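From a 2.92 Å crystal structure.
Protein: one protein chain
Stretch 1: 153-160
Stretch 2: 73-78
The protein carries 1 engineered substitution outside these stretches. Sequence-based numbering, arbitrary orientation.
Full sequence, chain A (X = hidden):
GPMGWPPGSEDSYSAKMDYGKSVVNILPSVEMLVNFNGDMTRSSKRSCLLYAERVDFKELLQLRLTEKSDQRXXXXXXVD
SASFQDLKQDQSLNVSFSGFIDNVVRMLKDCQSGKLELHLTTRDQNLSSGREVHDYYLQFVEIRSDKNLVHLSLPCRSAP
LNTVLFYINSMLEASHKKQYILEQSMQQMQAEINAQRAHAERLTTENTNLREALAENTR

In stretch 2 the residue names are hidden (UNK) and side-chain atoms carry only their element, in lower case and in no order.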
# COMPACT_ATOMS: atom_id res chain seq x y z
N SER A 153 -16.73 -20.13 -19.13
CA SER A 153 -16.17 -20.74 -17.94
C SER A 153 -14.61 -20.80 -18.01
O SER A 153 -14.05 -21.63 -18.74
CB SER A 153 -16.79 -22.13 -17.76
OG SER A 153 -16.35 -22.74 -16.57
N LEU A 154 -13.92 -19.94 -17.26
CA LEU A 154 -12.45 -19.86 -17.30
C LEU A 154 -11.78 -20.56 -16.12
O LEU A 154 -12.17 -20.35 -14.97
CB LEU A 154 -12.00 -18.39 -17.33
CG LEU A 154 -12.36 -17.52 -18.52
CD1 LEU A 154 -12.06 -16.08 -18.20
CD2 LEU A 154 -11.63 -17.97 -19.75
N PRO A 155 -10.70 -21.31 -16.38
CA PRO A 155 -9.96 -22.00 -15.31
C PRO A 155 -9.27 -21.00 -14.39
O PRO A 155 -8.38 -20.26 -14.82
CB PRO A 155 -8.93 -22.85 -16.07
CG PRO A 155 -9.37 -22.84 -17.48
CD PRO A 155 -10.10 -21.56 -17.69
N CYS A 156 -9.75 -20.93 -13.15
CA CYS A 156 -9.26 -19.99 -12.15
C CYS A 156 -8.42 -20.65 -11.06
O CYS A 156 -8.64 -21.80 -10.71
CB CYS A 156 -10.43 -19.26 -11.51
SG CYS A 156 -9.97 -17.68 -10.88
N ARG A 157 -7.48 -19.90 -10.52
CA ARG A 157 -6.49 -20.43 -9.60
C ARG A 157 -6.45 -19.62 -8.32
O ARG A 157 -6.73 -18.41 -8.31
CB ARG A 157 -5.13 -20.43 -10.29
CG ARG A 157 -4.02 -21.15 -9.57
CD ARG A 157 -2.70 -20.41 -9.79
NE ARG A 157 -1.53 -21.28 -9.64
CZ ARG A 157 -1.00 -21.62 -8.47
NH1 ARG A 157 -1.54 -21.18 -7.34
NH2 ARG A 157 0.07 -22.40 -8.43
N SER A 158 -6.11 -20.27 -7.22
CA SER A 158 -5.88 -19.55 -5.98
C SER A 158 -4.44 -19.05 -5.95
O SER A 158 -3.51 -19.85 -5.91
CB SER A 158 -6.18 -20.41 -4.77
OG SER A 158 -6.29 -19.58 -3.64
N ALA A 159 -4.26 -17.73 -6.02
CA ALA A 159 -2.93 -17.15 -6.17
C ALA A 159 -1.97 -17.53 -5.03
O ALA A 159 -2.30 -17.40 -3.84
CB ALA A 159 -3.04 -15.64 -6.27
N PRO A 160 -0.77 -18.00 -5.40
CA PRO A 160 0.28 -18.34 -4.43
C PRO A 160 0.91 -17.09 -3.82
O PRO A 160 0.90 -16.01 -4.42
CB PRO A 160 1.28 -19.11 -5.28
CG PRO A 160 1.10 -18.59 -6.65
CD PRO A 160 -0.36 -18.25 -6.79
N UNK A 73 -6.70 -12.23 -0.23
CA UNK A 73 -7.52 -13.31 -0.78
C UNK A 73 -7.67 -13.12 -2.29
O UNK A 73 -8.63 -12.49 -2.75
n UNK A 73 -9.52 -15.52 2.47
c UNK A 73 -9.97 -14.19 2.04
c UNK A 73 -8.89 -13.37 -0.08
c UNK A 73 -8.83 -13.36 1.45
c UNK A 73 -10.30 -16.61 2.53
n UNK A 73 -11.57 -16.55 2.16
n UNK A 73 -9.78 -17.76 2.93
N UNK A 74 -6.70 -13.63 -3.04
CA UNK A 74 -6.61 -13.40 -4.48
C UNK A 74 -6.80 -14.64 -5.33
O UNK A 74 -6.23 -15.70 -5.06
c UNK A 74 -5.19 -12.05 -6.13
s UNK A 74 -3.61 -11.21 -6.28
c UNK A 74 -3.87 -9.84 -5.16
c UNK A 74 -5.26 -12.76 -4.79
N UNK A 75 -7.57 -14.47 -6.40
CA UNK A 75 -7.88 -15.55 -7.34
C UNK A 75 -7.53 -15.06 -8.73
O UNK A 75 -7.94 -13.96 -9.12
c UNK A 75 -9.36 -15.96 -7.26
c UNK A 75 -9.97 -17.73 -3.94
c UNK A 75 -10.34 -15.23 -5.07
c UNK A 75 -9.58 -17.48 -5.27
c UNK A 75 -10.73 -15.47 -3.76
c UNK A 75 -10.54 -16.72 -3.20
o UNK A 75 -10.91 -16.94 -1.90
c UNK A 75 -9.78 -16.23 -5.84
N UNK A 76 -6.71 -15.83 -9.43
CA UNK A 76 -6.16 -15.37 -10.69
C UNK A 76 -6.51 -16.30 -11.83
O UNK A 76 -6.38 -17.52 -11.69
c UNK A 76 -4.25 -14.20 -9.55
c UNK A 76 -4.63 -15.22 -10.62
c UNK A 76 -4.07 -14.83 -11.97
c UNK A 76 -2.77 -13.94 -9.45
N UNK A 77 -6.96 -15.72 -12.94
CA UNK A 77 -7.16 -16.46 -14.19
C UNK A 77 -6.23 -15.95 -15.28
O UNK A 77 -6.28 -14.78 -15.67
c UNK A 77 -8.61 -16.35 -14.68
o UNK A 77 -9.46 -17.13 -13.83
c UNK A 77 -8.73 -16.89 -16.07
N UNK A 78 -5.37 -16.83 -15.78
CA UNK A 78 -4.44 -16.42 -16.84
C UNK A 78 -4.60 -17.28 -18.08
O UNK A 78 -4.35 -18.48 -18.05
c UNK A 78 -2.98 -16.50 -16.37
c UNK A 78 -2.07 -15.77 -17.35
o UNK A 78 -2.85 -15.90 -15.07

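Position 73 carries seven side-chain atoms: three carbons in a row, a nitrogen, then a carbon bearing two further nitrogens. Its CB points away from stretch 1, and its closest side-chain approach is 7.6 Å, from CB to OG of Ser158, so it takes no part in the contact. The terminal group is a guanidinium, so the residue is Arg73.

Position 74 has an unbranched side chain of two carbons, a sulfur and one last carbon. The CB sits 3.9 Å from CB of Ala159, while the end of the side chain leads away from stretch 1. A thioether inside the chain identifies Met74. The backbone does more: N of Ala159 donates a hydrogen bond to O of Met74 (3.0 Å, 152° at the hydrogen).

At position 75 one carbon leads to a six-carbon ring bearing an oxygen, a phenol. Its CB lies 4.1 Å from SG of Cys156, and a ring carbon approaches OG of Ser158 at 4.1 Å; this is Tyr75, and that carbon is CE1. Tyr75 and Ser158 form a non-hydrogen-bonded antiparallel pair, CA to CA 4.7 Å, with both side chains on the same face of the sheet. The phenol oxygen is hydrogen-bonded elsewhere in the structure.

Position 76 shows four carbons, forked at the first, with one arm two carbons long. The end carbon of that arm packs 3.6 Å from CB of Ala159. This beta-branched aliphatic is Ile76, with chi1 m and chi2 t.

Position 77 has one carbon carrying an oxygen and a carbon. Its terminal carbon meets CB of Leu154 at 3.8 Å, and its oxygen lies 3.5 Å from O of Pro155 and 3.0 Å from SG of Cys156. This is Thr77, whose OG1 donates a weak hydrogen bond to O of Pro155.

Position 78 repeats that pattern of one carbon bearing an oxygen and a carbon. Its CB points away, and its nearest side-chain approach is 6.8 Å, from CB to O of Pro155. It is Thr78.

The contact is an antiparallel strand pairing, with an angle of 142° between the N-to-C directions. At its centre, Ile76 and Arg157 exchange two hydrogen bonds, N of Ile76 to O of Arg157 (2.8 Å) and N of Arg157 to O of Ile76 (2.9 Å). The carbonyl O of Arg157 also receives a CA-H contact from CA of Tyr75 at 3.2 Å. Beyond this pair, Ala159 continues the backbone ladder and supplies a small methyl that touches both Met74 and Ile76. Toward the other end, Thr77 adds its side-chain contacts with Leu154, Pro155 and Cys156. Together the two stretches bury 432 Å², both sides summed.

Stretch 2 (73-78) RMYITT
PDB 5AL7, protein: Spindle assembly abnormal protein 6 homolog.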